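Local structure of peptidoglycan hydrolase FlgJ (Sphingomonas sp. A1, 2ZYC) at residues A[67-72]-A[84-89]; A[120-125]-A[135-140]; A[20-25]-A[110-115]. The protein probably hydrolyses the peptidoglycan layer in the periplasm for flagellar rod assembly, this chain being its C-terminal domain of glycoside hydrolase family 73. The protein carries 2 engineered substitutions. All coordinates share one frame; numbering follows the deposited sequence. Where two conformers were deposited one is given.

Interaction 1. Residues A[67-72]-A[84-89]; sequences VEARTV and ERFRAY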
# COMPACT_ATOMS: atom_id res chain seq x y z
N VAL A 67 13.60 -9.79 5.04
CA VAL A 67 14.22 -9.92 3.74
C VAL A 67 15.11 -8.70 3.50
O VAL A 67 14.70 -7.56 3.73
CB VAL A 67 13.17 -10.14 2.60
CG1 VAL A 67 12.12 -9.03 2.59
CG2 VAL A 67 13.86 -10.26 1.24
N GLU A 68 16.35 -8.96 3.09
CA GLU A 68 17.26 -7.88 2.75
C GLU A 68 17.12 -7.54 1.28
O GLU A 68 16.95 -8.43 0.44
CB GLU A 68 18.71 -8.24 3.11
CG GLU A 68 18.98 -8.16 4.61
CD GLU A 68 20.30 -8.78 5.04
OE1 GLU A 68 21.22 -8.90 4.21
OE2 GLU A 68 20.40 -9.16 6.23
N ALA A 69 17.15 -6.25 0.99
CA ALA A 69 17.08 -5.77 -0.39
C ALA A 69 17.89 -4.49 -0.52
O ALA A 69 17.95 -3.68 0.41
CB ALA A 69 15.64 -5.56 -0.82
N ARG A 70 18.52 -4.31 -1.67
CA ARG A 70 19.34 -3.13 -1.90
C ARG A 70 18.49 -1.91 -2.27
O ARG A 70 17.52 -2.02 -3.03
CB ARG A 70 20.41 -3.41 -2.95
CG ARG A 70 21.51 -4.37 -2.49
CD ARG A 70 22.38 -4.80 -3.67
NE ARG A 70 21.55 -5.23 -4.79
CZ ARG A 70 21.80 -4.95 -6.07
NH1 ARG A 70 22.87 -4.24 -6.40
NH2 ARG A 70 20.97 -5.39 -7.01
N THR A 71 18.84 -0.76 -1.70
CA THR A 71 18.18 0.50 -2.03
C THR A 71 19.19 1.45 -2.67
O THR A 71 20.37 1.11 -2.81
CB THR A 71 17.51 1.16 -0.80
OG1 THR A 71 18.49 1.40 0.22
CG2 THR A 71 16.41 0.27 -0.24
N VAL A 72 18.71 2.63 -3.07
CA VAL A 72 19.56 3.67 -3.67
C VAL A 72 20.18 4.57 -2.60
O VAL A 72 19.49 5.06 -1.70
CB VAL A 72 18.77 4.52 -4.71
CG1 VAL A 72 19.48 5.84 -5.01
CG2 VAL A 72 18.55 3.73 -6.00
N GLU A 84 19.08 -2.71 2.81
CA GLU A 84 18.00 -2.38 3.75
C GLU A 84 17.28 -3.64 4.20
O GLU A 84 17.17 -4.61 3.45
CB GLU A 84 17.02 -1.39 3.11
CG GLU A 84 15.91 -0.88 4.03
CD GLU A 84 16.45 -0.14 5.24
OE1 GLU A 84 16.77 -0.82 6.25
OE2 GLU A 84 16.54 1.10 5.19
N ARG A 85 16.79 -3.62 5.44
CA ARG A 85 16.07 -4.75 6.01
C ARG A 85 14.58 -4.47 5.96
O ARG A 85 14.10 -3.48 6.51
CB ARG A 85 16.53 -5.02 7.44
CG ARG A 85 17.95 -5.60 7.49
CD ARG A 85 18.53 -5.59 8.89
NE ARG A 85 17.67 -6.26 9.86
CZ ARG A 85 17.66 -7.56 10.10
NH1 ARG A 85 18.48 -8.38 9.45
NH2 ARG A 85 16.82 -8.05 11.01
N PHE A 86 13.87 -5.36 5.26
CA PHE A 86 12.43 -5.23 5.06
C PHE A 86 11.66 -6.34 5.73
O PHE A 86 12.15 -7.47 5.86
CB PHE A 86 12.11 -5.24 3.56
CG PHE A 86 12.60 -4.03 2.83
CD1 PHE A 86 11.85 -2.85 2.84
CD2 PHE A 86 13.81 -4.06 2.14
CE1 PHE A 86 12.30 -1.71 2.16
CE2 PHE A 86 14.27 -2.93 1.46
CZ PHE A 86 13.51 -1.75 1.47
N ARG A 87 10.44 -6.03 6.15
CA ARG A 87 9.54 -7.06 6.67
C ARG A 87 9.16 -8.03 5.56
O ARG A 87 9.09 -7.65 4.39
CB ARG A 87 8.29 -6.41 7.26
CG ARG A 87 8.61 -5.37 8.33
CD ARG A 87 7.35 -4.83 9.00
NE ARG A 87 7.67 -3.77 9.95
CZ ARG A 87 6.80 -3.23 10.80
NH1 ARG A 87 5.55 -3.65 10.84
NH2 ARG A 87 7.19 -2.25 11.62
N ALA A 88 8.94 -9.29 5.93
CA ALA A 88 8.39 -10.28 5.00
C ALA A 88 7.23 -11.01 5.64
O ALA A 88 7.20 -11.22 6.86
CB ALA A 88 9.47 -11.26 4.54
N TYR A 89 6.27 -11.41 4.80
CA TYR A 89 5.01 -11.96 5.28
C TYR A 89 4.71 -13.27 4.56
O TYR A 89 5.42 -13.64 3.63
CB TYR A 89 3.88 -10.96 5.00
CG TYR A 89 4.13 -9.57 5.55
CD1 TYR A 89 3.92 -9.29 6.90
CD2 TYR A 89 4.56 -8.54 4.71
CE1 TYR A 89 4.13 -8.00 7.41
CE2 TYR A 89 4.77 -7.25 5.20
CZ TYR A 89 4.56 -6.99 6.55
OH TYR A 89 4.77 -5.72 7.02
O HOH W 1 16.78 2.00 2.67
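Phe86 packs against three residues of strand 67-71. Its CE2 lies 3.7 Å from CB of Ala69. Its CZ lies 3.9 Å from CG2 of Thr71, a methyl that comes in at the ring edge. The CG1 branch of Val67 extends this apolar face, 3.9 Å from CB of Phe86 and 4.0 Å from CB of Ala88. Val67 holds that methyl between its backbone N and carbonyl carbon (chi1 55°). An alanine in place of Phe86 would probably leave the methyl of Ala69 without the ring it packs on and that of Thr71 with less apolar cover, opening a gap on this face.

On the other face, Glu68 and Arg85 lie side by side and point the same way. Their salt bridge is long, 3.8 Å from OE2 of Glu68 to NH1 of Arg85, and the two charged planes are 58° apart.

The antiparallel backbone positions both faces. Val67 with Phe86, and Ala69 with Glu84, each exchange two N-H...O bonds. Glu84 turns its carboxylate away from strand 67-71. Its OE1 accepts N of Arg85 at 2.9 Å, on the anti lone pair. Its OE2 takes a water that also bonds OG1 of Thr71, and it pairs with Arg82. Further out, Ile42 touches Phe86 and Asn44 touches Val67. The hairpin thus rests mainly on backbone bonds and the largely apolar face of Val67, Ala69 and Phe86; the long, exposed ion pair probably adds little.

Interaction 2. Residues A[120-125]-A[135-140]; sequences AFARAL and SYADKL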
# COMPACT_ATOMS: atom_id res chain seq x y z
N ALA A 120 -5.15 14.61 0.69
CA ALA A 120 -5.22 14.74 2.15
C ALA A 120 -4.70 13.47 2.83
O ALA A 120 -3.93 13.53 3.81
CB ALA A 120 -6.66 15.02 2.59
N PHE A 121 -5.13 12.33 2.29
CA PHE A 121 -4.71 11.02 2.78
C PHE A 121 -3.19 10.87 2.66
O PHE A 121 -2.51 10.49 3.62
CB PHE A 121 -5.45 9.92 2.00
CG PHE A 121 -4.89 8.54 2.18
CD1 PHE A 121 -5.08 7.84 3.37
CD2 PHE A 121 -4.18 7.92 1.14
CE1 PHE A 121 -4.56 6.55 3.53
CE2 PHE A 121 -3.66 6.64 1.29
CZ PHE A 121 -3.85 5.95 2.50
N ALA A 122 -2.66 11.18 1.49
CA ALA A 122 -1.23 11.06 1.25
C ALA A 122 -0.43 12.00 2.15
O ALA A 122 0.58 11.60 2.71
CB ALA A 122 -0.91 11.30 -0.22
N ARG A 123 -0.90 13.23 2.31
CA ARG A 123 -0.28 14.19 3.23
C ARG A 123 -0.24 13.65 4.67
O ARG A 123 0.76 13.83 5.36
CB ARG A 123 -0.99 15.55 3.19
CG ARG A 123 -0.81 16.33 1.88
CD ARG A 123 -1.30 17.78 1.97
NE ARG A 123 -2.58 17.94 2.69
CZ ARG A 123 -3.78 18.02 2.13
NH1 ARG A 123 -3.92 17.96 0.81
NH2 ARG A 123 -4.85 18.16 2.89
N ALA A 124 -1.32 12.99 5.09
CA ALA A 124 -1.39 12.39 6.44
C ALA A 124 -0.36 11.28 6.63
O ALA A 124 0.25 11.17 7.69
CB ALA A 124 -2.80 11.88 6.74
N LEU A 125 -0.15 10.47 5.59
CA LEU A 125 0.89 9.44 5.62
C LEU A 125 2.28 10.07 5.68
O LEU A 125 3.13 9.63 6.45
CB LEU A 125 0.81 8.56 4.37
CG LEU A 125 -0.36 7.58 4.29
CD1 LEU A 125 -0.40 7.01 2.88
CD2 LEU A 125 -0.22 6.48 5.35
N SER A 135 7.34 15.27 -3.06
CA SER A 135 6.33 15.06 -4.09
C SER A 135 5.46 13.83 -3.85
O SER A 135 4.60 13.49 -4.68
CB SER A 135 6.98 15.01 -5.48
OG SER A 135 7.46 16.29 -5.87
N TYR A 136 5.67 13.15 -2.72
CA TYR A 136 4.92 11.91 -2.43
C TYR A 136 3.41 12.08 -2.51
O TYR A 136 2.73 11.26 -3.15
CB TYR A 136 5.32 11.26 -1.09
CG TYR A 136 4.70 9.88 -0.93
CD1 TYR A 136 5.23 8.78 -1.61
CD2 TYR A 136 3.57 9.68 -0.13
CE1 TYR A 136 4.66 7.52 -1.50
CE2 TYR A 136 2.99 8.42 -0.01
CZ TYR A 136 3.55 7.34 -0.69
OH TYR A 136 2.99 6.09 -0.58
N ALA A 137 2.89 13.13 -1.89
CA ALA A 137 1.45 13.37 -1.87
C ALA A 137 0.89 13.60 -3.28
O ALA A 137 -0.15 13.05 -3.63
CB ALA A 137 1.09 14.54 -0.94
N ASP A 138 1.62 14.37 -4.08
CA ASP A 138 1.22 14.63 -5.46
C ASP A 138 1.21 13.35 -6.29
O ASP A 138 0.27 13.10 -7.04
CB ASP A 138 2.16 15.65 -6.11
CG ASP A 138 1.89 17.08 -5.66
OD1 ASP A 138 0.86 17.34 -5.00
OD2 ASP A 138 2.73 17.95 -5.98
N LYS A 139 2.26 12.55 -6.14
CA LYS A 139 2.40 11.30 -6.90
C LYS A 139 1.33 10.28 -6.51
O LYS A 139 0.72 9.65 -7.38
CB LYS A 139 3.80 10.72 -6.74
CG LYS A 139 4.87 11.55 -7.43
CD LYS A 139 6.24 11.04 -7.06
CE LYS A 139 7.33 11.96 -7.60
NZ LYS A 139 8.63 11.65 -6.96
N LEU A 140 1.08 10.13 -5.21
CA LEU A 140 0.05 9.20 -4.75
C LEU A 140 -1.36 9.65 -5.10
O LEU A 140 -2.19 8.85 -5.54
CB LEU A 140 0.18 8.91 -3.25
CG LEU A 140 -0.82 7.92 -2.63
CD1 LEU A 140 -0.87 6.60 -3.40
CD2 LEU A 140 -0.49 7.69 -1.16
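Ala122 and Ala137 bring helices 118-127 and 136-145 together. CB of Ala122 sits 3.5 Å from CA of Ala137, so this methyl presses on the backbone of the other helix. The two CB atoms are 3.9 Å apart. With only methyl groups between them here, the axes of the two short segments approach to 8.3 Å. They run roughly antiparallel, with 141° between their directions.

The tight part continues at Leu140. Its CG, anti to the backbone N (chi1 -179°), is carried toward helix 118-127. The CD2 methyl of Leu140 meets three side chains of that helix. CB of Ala122 is 3.8 Å from this CD2. CE2 of Phe121 and CD1 of Leu125 are each 4.1 Å from it. Leu125 and Leu140 cross at about a right angle. Within its own helix, Leu125 also sets CG over one face of the Phe121 ring, toward the rim. Phe26, Leu27 and Leu33 of helix 24-35 close around this cluster.

The loose side begins at Arg123. Only its aliphatic part joins the contact, with CG 3.8 Å from CB of Ala137. The chain then bends, and CA of Ala120 lies against one face of the guanidinium, toward its rim. NH1 of Arg123 bonds ND1 of His119, whose NE2 bonds OD1 of Asp138. His119 thus spans the exposed rim of the helix pair. No hydrogen bond joins the two segments directly.

The gradient from alanine and leucine inside to charged groups outside is that of an antiparallel helix pair packed on a third helix. It belongs to the helical part of this lysozyme-like domain.

Interaction 3. Residues A[20-25]-A[110-115]; sequences LGVPAH and AKVAGK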
# COMPACT_ATOMS: atom_id res chain seq x y z
N LEU A 20 -9.16 1.44 8.94
CA LEU A 20 -8.41 2.70 8.96
C LEU A 20 -9.29 3.91 8.70
O LEU A 20 -8.83 5.04 8.84
CB LEU A 20 -7.28 2.68 7.93
CG LEU A 20 -6.18 1.62 8.08
CD1 LEU A 20 -5.32 1.65 6.85
CD2 LEU A 20 -5.36 1.87 9.33
N GLY A 21 -10.54 3.66 8.33
CA GLY A 21 -11.52 4.71 8.04
C GLY A 21 -11.22 5.56 6.81
O GLY A 21 -11.36 6.78 6.84
N VAL A 22 -10.79 4.89 5.73
CA VAL A 22 -10.51 5.55 4.45
C VAL A 22 -11.03 4.66 3.31
O VAL A 22 -11.28 3.47 3.52
CB VAL A 22 -8.98 5.84 4.25
CG1 VAL A 22 -8.39 6.69 5.39
CG2 VAL A 22 -8.19 4.55 4.08
N PRO A 23 -11.24 5.22 2.10
CA PRO A 23 -11.70 4.37 0.99
C PRO A 23 -10.68 3.30 0.58
O PRO A 23 -9.47 3.56 0.57
CB PRO A 23 -11.93 5.37 -0.15
CG PRO A 23 -12.06 6.70 0.53
CD PRO A 23 -11.13 6.64 1.69
N ALA A 24 -11.17 2.10 0.25
CA ALA A 24 -10.32 0.97 -0.13
C ALA A 24 -9.35 1.28 -1.26
O ALA A 24 -8.19 0.86 -1.22
CB ALA A 24 -11.18 -0.25 -0.46
N HIS A 25 -9.80 2.02 -2.27
CA HIS A 25 -8.94 2.29 -3.42
C HIS A 25 -7.74 3.18 -3.09
O HIS A 25 -6.76 3.18 -3.83
CB HIS A 25 -9.74 2.83 -4.62
CG HIS A 25 -10.12 4.28 -4.52
ND1 HIS A 25 -11.05 4.75 -3.63
CD2 HIS A 25 -9.73 5.34 -5.27
CE1 HIS A 25 -11.20 6.05 -3.80
NE2 HIS A 25 -10.41 6.43 -4.79
N ALA A 110 -2.22 9.37 13.09
CA ALA A 110 -3.58 9.64 13.59
C ALA A 110 -4.43 10.45 12.61
O ALA A 110 -5.66 10.38 12.65
CB ALA A 110 -3.52 10.35 14.94
N LYS A 111 -3.77 11.22 11.74
CA LYS A 111 -4.47 12.07 10.77
C LYS A 111 -5.01 11.31 9.54
O LYS A 111 -5.79 11.86 8.76
CB LYS A 111 -3.57 13.24 10.34
CG LYS A 111 -3.45 14.35 11.39
CD LYS A 111 -4.78 15.05 11.58
CE LYS A 111 -4.73 16.15 12.63
NZ LYS A 111 -5.92 17.04 12.54
N VAL A 112 -4.60 10.06 9.38
CA VAL A 112 -5.09 9.25 8.26
C VAL A 112 -6.59 8.97 8.33
O VAL A 112 -7.31 9.13 7.34
CB VAL A 112 -4.29 7.93 8.12
CG1 VAL A 112 -4.91 7.03 7.06
CG2 VAL A 112 -2.85 8.23 7.76
N ALA A 113 -7.06 8.53 9.50
CA ALA A 113 -8.45 8.10 9.63
C ALA A 113 -9.42 9.18 9.19
O ALA A 113 -9.27 10.35 9.54
CB ALA A 113 -8.74 7.68 11.07
N GLY A 114 -10.40 8.77 8.39
CA GLY A 114 -11.49 9.65 7.99
C GLY A 114 -11.21 10.53 6.79
O GLY A 114 -12.07 11.31 6.38
N LYS A 115 -10.00 10.44 6.24
CA LYS A 115 -9.67 11.21 5.03
C LYS A 115 -10.36 10.56 3.83
O LYS A 115 -10.33 9.34 3.67
CB LYS A 115 -8.16 11.31 4.82
CG LYS A 115 -7.41 12.08 5.92
CD LYS A 115 -7.81 13.56 5.97
CE LYS A 115 -7.09 14.33 7.09
NZ LYS A 115 -7.48 13.89 8.46
O HOH W 2 -12.74 8.00 5.25
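Val112 meets Val22 where the loop after helix 92-105 passes the link between helices 3-20 and 24-35. Their CG1 methyls are 3.9 Å apart. CG1 of Val112 stands anti to its backbone N (chi1 173°), which turns this methyl to CG1 of Val22. CG1 of Val22 also lies 3.3 Å from O of Val112.

Ala113 comes next and faces the end of helix 3-20. Its CA makes a CA-H...O contact of 3.2 Å with O of Leu20. Its CB methyl lies beside the same oxygen.

Gly114 gives the one direct hydrogen bond between the segments. Its N donates to O of Gly21 at 2.7 Å. The bond is bent, with 137° at the hydrogen, and the donor stands above the carbonyl plane. Both glycines have positive phi. Gly21 is where the chain leaves helix 3-20. Gly114 is the third residue of a type II beta turn from Val112 to Lys115.

Lys115 closes that turn, its N bonding O of Val112 at 3.2 Å. Its own O lies 3.4 Å from CD of Pro23 and 3.7 Å from CG1 of Val22. Its aliphatic chain leads away from segment 20-25, toward Lys111. There its NZ bonds O of Lys111 at 2.7 Å, in the carbonyl plane and on a lone pair.

Tyr99 and Val103 of helix 92-105 touch Leu20, and Phe121 touches Val112, so the valine side of the contact faces the interior. The contact therefore pairs one bent backbone bond with carbonyl oxygens set against C-H groups. Its fit depends more on the beta turn and the glycine exit from helix 3-20 than on polar side chains.

In the fold
Interactions 2 and 3 are neighbours, with centres about 13 Å apart. They touch directly: CE1 of Phe121 lies 3.6 Å from CG1 of Val112, and Ala124 rests on Lys111 and Val112. Interaction 2 packs on helices 24-35 and 92-105; interaction 3 includes the start of the former and touches the latter. Interaction 1 stands apart, its nearest atoms about 12 Å from either. Interaction 2 is the buried one, with only apolar contacts directly between its segments, one through the aliphatic part of Arg123. Interactions 1 and 3 are partly buried and use backbone hydrogen bonds, four regular ones in the hairpin but one bent bond between the loops. Only interaction 1 has an ion pair joining its segments.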